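Long-range contacts in protein LigF (Sphingobium sp. SYK-6, PDB 4XT0), which cleaves beta-aryl ether bonds of lignin, a glutathione-linked reaction carried out by a member of the glutathione S-transferase superfamily: residues A[113-121]-A[164-172]; A[197-208]-A[229-239]. All blocks are in the same frame, centred on the assembly; numbering follows the deposited sequence.

Interaction 1: A[113-121]-A[164-172]; sequences CVSTIGWAF and LDEEFRKVG
Cys-113 and Glu-167 bring two helices of the all-helical C-terminal GST domain together, their CA atoms 4.9 Å apart where 113-121, the end of helix 93-121, runs roughly antiparallel to 164-172 at 138°. No hydrogen bond spans the contact; fit does the work. The tight end is around Cys-113. Its SG is folded back between its own backbone N and carbonyl carbon (chi1 54°) and lies alongside Val-171, 3.7 Å from CG2, while its CB touches Lys-170 CB. Glu-167 bends at chi2 and lays its aliphatic stem across Thr-116, CG lying 3.5 Å from Thr-116 CG2; the hydroxyl of Thr-116 is bonded to Trp-112 O. OE1 of Glu-167 rests against Cys-113 CA at 3.1 Å, while OE2 takes Lys-170 NZ in a salt bridge at 2.7 Å, on the syn side but well out of the carboxylate plane. With the Glu-167 stem and carboxylate cut back to an alanine here, Lys-170 would probably lose this partner and a gap would open against Thr-116 and Cys-113.

Toward Phe-121 the packing is looser. Leu-164 spreads its branches, CD2 to Ala-120 and CD1 to Phe-121 CZ, and at the exposed end of helix 93-121 Phe-168 CE2 comes to the edge of the Phe-121 ring, no nearer than 4.4 Å to Phe-121 CE2. Away from the interface, Arg-169 forms a salt bridge with Glu-147 of the second subunit. Between the two ends lies Ile-117: its CD1 sits over one face of the Phe-168 ring, toward the rim, and reaches Glu-167 CB at 3.7 Å.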
loop_
_atom_site.group_PDB
_atom_site.type_symbol
_atom_site.label_atom_id
_atom_site.label_comp_id
_atom_site.label_asym_id
_atom_site.label_seq_id
_atom_site.Cartn_x
_atom_site.Cartn_y
_atom_site.Cartn_z
ATOM N N CYS A 113 -0.499 12.326 0.180
ATOM C CA CYS A 113 -0.616 13.685 0.709
ATOM C C CYS A 113 0.005 14.693 -0.265
ATOM O O CYS A 113 -0.557 15.768 -0.496
ATOM C CB CYS A 113 0.003 13.801 2.110
ATOM S SG CYS A 113 1.708 13.246 2.307
ATOM N N VAL A 114 1.142 14.333 -0.855
ATOM C CA VAL A 114 1.780 15.178 -1.869
ATOM C C VAL A 114 0.857 15.322 -3.082
ATOM O O VAL A 114 0.613 16.423 -3.568
ATOM C CB VAL A 114 3.141 14.590 -2.314
ATOM C CG1 VAL A 114 3.672 15.306 -3.551
ATOM C CG2 VAL A 114 4.139 14.653 -1.167
ATOM N N SER A 115 0.334 14.188 -3.537
ATOM C CA SER A 115 -0.565 14.138 -4.684
ATOM C C SER A 115 -1.805 15.011 -4.484
ATOM O O SER A 115 -2.168 15.790 -5.371
ATOM C CB SER A 115 -0.964 12.680 -4.964
ATOM O OG SER A 115 -2.023 12.590 -5.899
ATOM N N THR A 116 -2.443 14.901 -3.318
ATOM C CA THR A 116 -3.635 15.704 -3.029
ATOM C C THR A 116 -3.372 17.192 -3.225
ATOM O O THR A 116 -4.199 17.908 -3.784
ATOM C CB THR A 116 -4.155 15.484 -1.593
ATOM O OG1 THR A 116 -4.480 14.102 -1.414
ATOM C CG2 THR A 116 -5.403 16.345 -1.345
ATOM N N ILE A 117 -2.211 17.655 -2.776
ATOM C CA ILE A 117 -1.863 19.059 -2.958
ATOM C C ILE A 117 -1.665 19.348 -4.453
ATOM O O ILE A 117 -2.079 20.394 -4.949
ATOM C CB ILE A 117 -0.611 19.433 -2.144
ATOM C CG1 ILE A 117 -0.872 19.201 -0.648
ATOM C CG2 ILE A 117 -0.218 20.877 -2.388
ATOM C CD1 ILE A 117 -2.247 19.665 -0.191
ATOM N N GLY A 118 -1.062 18.396 -5.166
ATOM C CA GLY A 118 -0.911 18.483 -6.610
ATOM C C GLY A 118 -2.218 18.607 -7.387
ATOM O O GLY A 118 -2.318 19.425 -8.305
ATOM N N TRP A 119 -3.220 17.805 -7.031
ATOM C CA TRP A 119 -4.532 17.887 -7.682
ATOM C C TRP A 119 -5.213 19.232 -7.430
ATOM O O TRP A 119 -5.922 19.756 -8.293
ATOM C CB TRP A 119 -5.449 16.751 -7.214
ATOM C CG TRP A 119 -5.198 15.444 -7.917
ATOM C CD1 TRP A 119 -4.295 14.478 -7.563
ATOM C CD2 TRP A 119 -5.852 14.963 -9.099
ATOM N NE1 TRP A 119 -4.352 13.429 -8.447
ATOM C CE2 TRP A 119 -5.298 13.701 -9.400
ATOM C CE3 TRP A 119 -6.855 15.473 -9.927
ATOM C CZ2 TRP A 119 -5.711 12.945 -10.496
ATOM C CZ3 TRP A 119 -7.263 14.721 -11.013
ATOM C CH2 TRP A 119 -6.692 13.471 -11.287
ATOM N N ALA A 120 -4.999 19.788 -6.243
ATOM C CA ALA A 120 -5.642 21.038 -5.867
ATOM C C ALA A 120 -5.056 22.226 -6.632
ATOM O O ALA A 120 -5.792 23.089 -7.103
ATOM C CB ALA A 120 -5.526 21.262 -4.362
ATOM N N PHE A 121 -3.734 22.256 -6.771
ATOM C CA PHE A 121 -3.061 23.431 -7.322
ATOM C C PHE A 121 -2.327 23.177 -8.645
ATOM O O PHE A 121 -2.083 24.113 -9.409
ATOM C CB PHE A 121 -2.062 23.978 -6.299
ATOM C CG PHE A 121 -2.652 24.238 -4.944
ATOM C CD1 PHE A 121 -3.869 24.882 -4.811
ATOM C CD2 PHE A 121 -1.987 23.832 -3.798
ATOM C CE1 PHE A 121 -4.407 25.124 -3.556
ATOM C CE2 PHE A 121 -2.520 24.064 -2.546
ATOM C CZ PHE A 121 -3.731 24.707 -2.424
ATOM N N LEU A 164 -7.164 20.257 2.852
ATOM C CA LEU A 164 -5.839 20.724 2.455
ATOM C C LEU A 164 -4.901 20.854 3.656
ATOM O O LEU A 164 -3.747 20.423 3.596
ATOM C CB LEU A 164 -5.938 22.059 1.712
ATOM C CG LEU A 164 -6.762 22.044 0.418
ATOM C CD1 LEU A 164 -6.802 23.439 -0.249
ATOM C CD2 LEU A 164 -6.238 20.981 -0.540
ATOM N N ASP A 165 -5.405 21.437 4.742
ATOM C CA ASP A 165 -4.625 21.597 5.966
ATOM C C ASP A 165 -4.078 20.258 6.456
ATOM O O ASP A 165 -2.904 20.138 6.813
ATOM C CB ASP A 165 -5.474 22.230 7.070
ATOM C CG ASP A 165 -6.161 23.510 6.626
ATOM O OD1 ASP A 165 -5.663 24.157 5.677
ATOM O OD2 ASP A 165 -7.196 23.865 7.232
ATOM N N GLU A 166 -4.941 19.253 6.480
ATOM C CA GLU A 166 -4.541 17.946 6.975
ATOM C C GLU A 166 -3.479 17.322 6.057
ATOM O O GLU A 166 -2.497 16.739 6.534
ATOM C CB GLU A 166 -5.760 17.033 7.104
ATOM C CG GLU A 166 -5.439 15.562 7.273
ATOM C CD GLU A 166 -4.813 15.229 8.621
ATOM O OE1 GLU A 166 -4.631 16.147 9.449
ATOM O OE2 GLU A 166 -4.492 14.041 8.856
ATOM N N GLU A 167 -3.664 17.476 4.747
ATOM C CA GLU A 167 -2.739 16.904 3.773
ATOM C C GLU A 167 -1.350 17.498 3.922
ATOM O O GLU A 167 -0.344 16.771 3.848
ATOM C CB GLU A 167 -3.252 17.119 2.350
ATOM C CG GLU A 167 -4.490 16.297 2.007
ATOM C CD GLU A 167 -4.376 14.846 2.426
ATOM O OE1 GLU A 167 -3.383 14.191 2.059
ATOM O OE2 GLU A 167 -5.277 14.353 3.133
ATOM N N PHE A 168 -1.301 18.814 4.123
ATOM C CA PHE A 168 -0.050 19.516 4.388
ATOM C C PHE A 168 0.650 18.971 5.630
ATOM O O PHE A 168 1.864 18.770 5.601
ATOM C CB PHE A 168 -0.282 21.034 4.541
ATOM C CG PHE A 168 -0.062 21.800 3.273
ATOM C CD1 PHE A 168 1.197 21.835 2.684
ATOM C CD2 PHE A 168 -1.106 22.471 2.655
ATOM C CE1 PHE A 168 1.415 22.530 1.500
ATOM C CE2 PHE A 168 -0.896 23.177 1.471
ATOM C CZ PHE A 168 0.367 23.204 0.893
ATOM N N ARG A 169 -0.094 18.730 6.717
ATOM C CA ARG A 169 0.522 18.162 7.925
ATOM C C ARG A 169 1.172 16.808 7.661
ATOM O O ARG A 169 2.240 16.509 8.195
ATOM C CB ARG A 169 -0.478 17.986 9.070
ATOM C CG ARG A 169 0.259 17.624 10.375
ATOM C CD ARG A 169 -0.552 16.851 11.400
ATOM N NE ARG A 169 -0.531 15.415 11.167
ATOM C CZ ARG A 169 -1.608 14.728 10.824
ATOM N NH1 ARG A 169 -2.759 15.368 10.694
ATOM N NH2 ARG A 169 -1.539 13.421 10.614
ATOM N N LYS A 170 0.520 15.973 6.861
ATOM C CA LYS A 170 1.067 14.657 6.562
ATOM C C LYS A 170 2.336 14.756 5.705
ATOM O O LYS A 170 3.256 13.942 5.842
ATOM C CB LYS A 170 0.008 13.793 5.879
ATOM C CG LYS A 170 -1.004 13.206 6.857
ATOM C CD LYS A 170 -2.426 13.403 6.384
ATOM C CE LYS A 170 -2.817 12.371 5.358
ATOM N NZ LYS A 170 -4.202 12.576 4.851
ATOM N N VAL A 171 2.395 15.760 4.833
ATOM C CA VAL A 171 3.616 15.991 4.073
ATOM C C VAL A 171 4.750 16.274 5.061
ATOM O O VAL A 171 5.849 15.735 4.927
ATOM C CB VAL A 171 3.477 17.166 3.058
ATOM C CG1 VAL A 171 4.815 17.462 2.397
ATOM C CG2 VAL A 171 2.442 16.838 1.997
ATOM N N GLY A 172 4.468 17.104 6.061
ATOM C CA GLY A 172 5.442 17.403 7.091
ATOM C C GLY A 172 5.896 16.145 7.803
ATOM O O GLY A 172 7.093 15.929 7.971
#

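Interaction 2: A[197-208]-A[229-239]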
loop_
_atom_site.group_PDB
_atom_site.type_symbol
_atom_site.label_atom_id
_atom_site.label_comp_id
_atom_site.label_asym_id
_atom_site.label_seq_id
_atom_site.Cartn_x
_atom_site.Cartn_y
_atom_site.Cartn_z
ATOM N N ASP A 197 14.674 3.838 -2.480
ATOM C CA ASP A 197 15.093 5.181 -2.877
ATOM C C ASP A 197 14.321 5.661 -4.100
ATOM O O ASP A 197 13.838 6.792 -4.126
ATOM C CB ASP A 197 16.606 5.222 -3.129
ATOM C CG ASP A 197 17.393 4.746 -1.917
ATOM O OD1 ASP A 197 17.496 5.521 -0.928
ATOM O OD2 ASP A 197 17.874 3.588 -1.936
ATOM N N ILE A 198 14.180 4.792 -5.098
ATOM C CA ILE A 198 13.497 5.154 -6.342
ATOM C C ILE A 198 12.025 5.545 -6.089
ATOM O O ILE A 198 11.555 6.593 -6.553
ATOM C CB ILE A 198 13.575 3.983 -7.371
ATOM C CG1 ILE A 198 14.973 3.898 -7.984
ATOM C CG2 ILE A 198 12.534 4.142 -8.471
ATOM C CD1 ILE A 198 15.191 2.598 -8.793
ATOM N N CYS A 199 11.312 4.727 -5.320
ATOM C CA CYS A 199 9.888 4.980 -5.079
ATOM C C CYS A 199 9.684 6.269 -4.284
ATOM O O CYS A 199 8.743 7.024 -4.546
ATOM C CB CYS A 199 9.241 3.794 -4.353
ATOM S SG CYS A 199 9.127 2.258 -5.361
ATOM N N ASN A 200 10.562 6.530 -3.320
ATOM C CA ASN A 200 10.454 7.746 -2.536
ATOM C C ASN A 200 10.912 8.967 -3.325
ATOM O O ASN A 200 10.333 10.055 -3.189
ATOM C CB ASN A 200 11.257 7.620 -1.236
ATOM C CG ASN A 200 10.496 6.892 -0.163
ATOM O OD1 ASN A 200 9.709 7.496 0.566
ATOM N ND2 ASN A 200 10.710 5.580 -0.064
ATOM N N PHE A 201 11.945 8.782 -4.149
ATOM C CA PHE A 201 12.462 9.861 -5.003
ATOM C C PHE A 201 11.392 10.282 -5.995
ATOM O O PHE A 201 11.271 11.461 -6.321
ATOM C CB PHE A 201 13.739 9.412 -5.742
ATOM C CG PHE A 201 14.341 10.460 -6.650
ATOM C CD1 PHE A 201 15.226 11.399 -6.152
ATOM C CD2 PHE A 201 14.057 10.470 -8.007
ATOM C CE1 PHE A 201 15.812 12.363 -6.985
ATOM C CE2 PHE A 201 14.631 11.428 -8.853
ATOM C CZ PHE A 201 15.517 12.367 -8.341
ATOM N N ALA A 202 10.610 9.311 -6.471
ATOM C CA ALA A 202 9.514 9.593 -7.408
ATOM C C ALA A 202 8.557 10.650 -6.854
ATOM O O ALA A 202 8.075 11.515 -7.599
ATOM C CB ALA A 202 8.741 8.296 -7.742
ATOM N N ILE A 203 8.295 10.582 -5.547
ATOM C CA ILE A 203 7.438 11.571 -4.864
ATOM C C ILE A 203 8.221 12.794 -4.396
ATOM O O ILE A 203 7.761 13.922 -4.543
ATOM C CB ILE A 203 6.713 10.946 -3.620
ATOM C CG1 ILE A 203 6.032 9.622 -3.992
ATOM C CG2 ILE A 203 5.725 11.946 -3.000
ATOM C CD1 ILE A 203 5.122 9.694 -5.234
ATOM N N ALA A 204 9.410 12.584 -3.839
ATOM C CA ALA A 204 10.106 13.687 -3.174
ATOM C C ALA A 204 10.797 14.652 -4.129
ATOM O O ALA A 204 10.932 15.833 -3.812
ATOM C CB ALA A 204 11.127 13.147 -2.171
ATOM N N ASN A 205 11.259 14.168 -5.280
ATOM C CA ASN A 205 11.974 15.050 -6.199
ATOM C C ASN A 205 11.083 16.192 -6.688
ATOM O O ASN A 205 10.025 15.956 -7.269
ATOM C CB ASN A 205 12.522 14.268 -7.392
ATOM C CG ASN A 205 13.500 15.085 -8.223
ATOM O OD1 ASN A 205 14.409 15.719 -7.681
ATOM N ND2 ASN A 205 13.313 15.081 -9.543
ATOM N N GLY A 206 11.524 17.430 -6.459
ATOM C CA GLY A 206 10.718 18.596 -6.781
ATOM C C GLY A 206 10.238 19.340 -5.548
ATOM O O GLY A 206 9.990 20.543 -5.613
ATOM N N LEU A 207 10.106 18.634 -4.423
ATOM C CA LEU A 207 9.683 19.269 -3.170
ATOM C C LEU A 207 10.668 20.351 -2.709
ATOM O O LEU A 207 10.270 21.319 -2.052
ATOM C CB LEU A 207 9.513 18.229 -2.052
ATOM C CG LEU A 207 8.503 17.082 -2.186
ATOM C CD1 LEU A 207 8.451 16.281 -0.882
ATOM C CD2 LEU A 207 7.126 17.565 -2.579
ATOM N N GLN A 208 11.946 20.180 -3.055
ATOM C CA GLN A 208 13.006 21.108 -2.643
ATOM C C GLN A 208 13.089 22.375 -3.505
ATOM O O GLN A 208 13.985 23.197 -3.311
ATOM C CB GLN A 208 14.373 20.399 -2.648
ATOM C CG GLN A 208 15.038 20.283 -4.026
ATOM C CD GLN A 208 14.576 19.070 -4.817
ATOM O OE1 GLN A 208 13.418 18.655 -4.729
ATOM N NE2 GLN A 208 15.487 18.491 -5.594
ATOM N N TRP A 229 20.473 13.545 -0.238
ATOM C CA TRP A 229 19.955 12.342 -0.887
ATOM C C TRP A 229 19.333 12.681 -2.251
ATOM O O TRP A 229 19.618 12.019 -3.254
ATOM C CB TRP A 229 18.951 11.666 0.053
ATOM C CG TRP A 229 18.108 10.526 -0.486
ATOM C CD1 TRP A 229 18.465 9.204 -0.584
ATOM C CD2 TRP A 229 16.735 10.605 -0.908
ATOM N NE1 TRP A 229 17.405 8.467 -1.066
ATOM C CE2 TRP A 229 16.339 9.293 -1.266
ATOM C CE3 TRP A 229 15.814 11.651 -1.021
ATOM C CZ2 TRP A 229 15.051 9.010 -1.747
ATOM C CZ3 TRP A 229 14.530 11.361 -1.490
ATOM C CH2 TRP A 229 14.165 10.048 -1.844
ATOM N N LEU A 230 18.508 13.727 -2.295
ATOM C CA LEU A 230 17.942 14.191 -3.565
ATOM C C LEU A 230 19.032 14.529 -4.591
ATOM O O LEU A 230 18.929 14.154 -5.759
ATOM C CB LEU A 230 17.047 15.412 -3.343
ATOM C CG LEU A 230 15.648 15.190 -2.760
ATOM C CD1 LEU A 230 15.015 16.539 -2.398
ATOM C CD2 LEU A 230 14.746 14.419 -3.737
ATOM N N ASP A 231 20.066 15.241 -4.143
ATOM C CA ASP A 231 21.218 15.576 -4.982
ATOM C C ASP A 231 21.955 14.331 -5.466
ATOM O O ASP A 231 22.324 14.230 -6.634
ATOM C CB ASP A 231 22.191 16.465 -4.215
ATOM C CG ASP A 231 21.715 17.906 -4.108
ATOM O OD1 ASP A 231 20.665 18.247 -4.696
ATOM O OD2 ASP A 231 22.401 18.698 -3.437
ATOM N N ARG A 232 22.177 13.404 -4.535
ATOM C CA ARG A 232 22.866 12.141 -4.771
ATOM C C ARG A 232 22.185 11.336 -5.892
ATOM O O ARG A 232 22.825 10.889 -6.849
ATOM C CB ARG A 232 22.896 11.355 -3.442
ATOM C CG ARG A 232 23.475 9.956 -3.449
ATOM C CD ARG A 232 23.620 9.418 -1.998
ATOM N NE ARG A 232 24.351 10.367 -1.149
ATOM C CZ ARG A 232 23.845 10.972 -0.073
ATOM N NH1 ARG A 232 22.610 10.704 0.338
ATOM N NH2 ARG A 232 24.587 11.834 0.613
ATOM N N ILE A 233 20.879 11.167 -5.784
ATOM C CA ILE A 233 20.159 10.385 -6.778
ATOM C C ILE A 233 20.155 11.120 -8.121
ATOM O O ILE A 233 20.357 10.510 -9.173
ATOM C CB ILE A 233 18.730 10.082 -6.305
ATOM C CG1 ILE A 233 18.806 9.258 -5.020
ATOM C CG2 ILE A 233 17.959 9.337 -7.374
ATOM C CD1 ILE A 233 17.479 8.965 -4.412
ATOM N N ASN A 234 19.969 12.436 -8.078
ATOM C CA ASN A 234 20.007 13.239 -9.296
ATOM C C ASN A 234 21.370 13.229 -10.010
ATOM O O ASN A 234 21.452 13.533 -11.202
ATOM C CB ASN A 234 19.599 14.683 -8.981
ATOM C CG ASN A 234 18.102 14.904 -9.123
ATOM O OD1 ASN A 234 17.531 14.649 -10.176
ATOM N ND2 ASN A 234 17.464 15.383 -8.068
ATOM N N ALA A 235 22.437 12.884 -9.288
ATOM C CA ALA A 235 23.761 12.792 -9.897
ATOM C C ALA A 235 24.040 11.428 -10.562
ATOM O O ALA A 235 25.017 11.285 -11.308
ATOM C CB ALA A 235 24.833 13.090 -8.858
ATOM N N ARG A 236 23.206 10.426 -10.283
ATOM C CA ARG A 236 23.407 9.088 -10.850
ATOM C C ARG A 236 23.252 9.138 -12.361
ATOM O O ARG A 236 22.332 9.775 -12.852
ATOM C CB ARG A 236 22.419 8.076 -10.258
ATOM C CG ARG A 236 22.528 7.894 -8.746
ATOM C CD ARG A 236 21.508 6.867 -8.235
ATOM N NE ARG A 236 21.653 5.569 -8.898
ATOM C CZ ARG A 236 22.470 4.610 -8.471
ATOM N NH1 ARG A 236 23.194 4.800 -7.375
ATOM N NH2 ARG A 236 22.552 3.458 -9.125
ATOM N N PRO A 237 24.156 8.465 -13.103
ATOM C CA PRO A 237 24.104 8.500 -14.572
ATOM C C PRO A 237 22.766 8.036 -15.163
ATOM O O PRO A 237 22.301 8.645 -16.121
ATOM C CB PRO A 237 25.242 7.559 -14.977
ATOM C CG PRO A 237 26.233 7.704 -13.852
ATOM C CD PRO A 237 25.371 7.787 -12.617
ATOM N N ALA A 238 22.160 6.989 -14.614
ATOM C CA ALA A 238 20.897 6.477 -15.147
ATOM C C ALA A 238 19.745 7.455 -14.907
ATOM O O ALA A 238 18.816 7.536 -15.716
ATOM C CB ALA A 238 20.558 5.101 -14.524
ATOM N N ILE A 239 19.802 8.192 -13.794
ATOM C CA ILE A 239 18.765 9.179 -13.485
ATOM C C ILE A 239 18.903 10.405 -14.381
ATOM O O ILE A 239 17.907 10.906 -14.920
ATOM C CB ILE A 239 18.811 9.607 -11.997
ATOM C CG1 ILE A 239 18.533 8.405 -11.072
ATOM C CG2 ILE A 239 17.824 10.727 -11.723
ATOM C CD1 ILE A 239 17.167 7.720 -11.265
HETATM O O HOH W 1 15.605 16.199 -11.212
HETATM O O HOH W 2 18.509 17.529 -6.160
#
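Asn-205 and Leu-230 are the closest backbone pair, CA atoms 6.6 Å apart, where helix 197-204 crosses helix 229-235 at 107°. Two aromatic knobs fill this wide crossing, one from each helix. Phe-201, with CG anti to its backbone N (chi1 180°), drops into the hole formed by Leu-230, Ile-233, Asn-234 and Ile-239. Ile-233 CG2 stands over the ring centre, 3.7 Å from the centroid, in a CH-pi contact; Asn-205 CB covers the opposite face, and the Asn-234 amide comes to the edge. In return Trp-229 enters among Asp-197, Asn-200, Phe-201 and Ala-204 edge first, its CH2 3.4 Å from Phe-201 N, while Ile-233 CD1 lies over its face near the rim.

A hydrogen bond fixes the Trp-229 knob, and an amide pair closes the edge beside Phe-201. Trp-229 NE1 donates to Asp-197 OD1 at 3.0 Å (161°), keeping nearly to the ring plane and reaching the anti side of the carboxylate. OD1 also takes Leu-188 N and OD2 takes Ser-194 N, the latter consistent with the N-capping box known from GSTs, so three N-H groups grip the buried carboxylate. At the outer end Asn-234 ND2 reaches Asn-205 OD1 at 3.1 Å, from above the carbonyl plane, and a water joins Asn-205 ND2 to Asn-234 OD1. Gln-208 lays its amide against Leu-230 CD1, while its OE1 accepts Gly-206 N at 2.8 Å, bracing the type II turn from Ala-204 to Leu-207 at the end of the helix.

Helix 93-121 backs the crossing through Trp-105 and Phe-110 against Asn-200, and helix 161-182 sets Leu-182 on Trp-229. On another side, helix 15-26 of the thioredoxin-like domain packs against Ala-202 and Ile-239.

Overall arrangement
Both contacts belong to the helical C-terminal domain, and they touch where Val-114 CG2 of interaction 1 meets Ile-203 CG2 of interaction 2 at 3.6 Å. Helix 93-121 serves both, pairing with helix 161-182 in the first and backing helix 195-204 in the second; Phe-214 also touches each, through Val-171 and Leu-207. Interaction 2 is buried nearer the middle of the chain and adds direct hydrogen bonds and waters to its aromatic knobs. Interaction 1, partly buried and bordering the second subunit, relies on apolar packing across the helices, with a salt bridge of Lys-170 along one helix and one of Arg-169 to the other chain. Their centres lie about 20 Å apart.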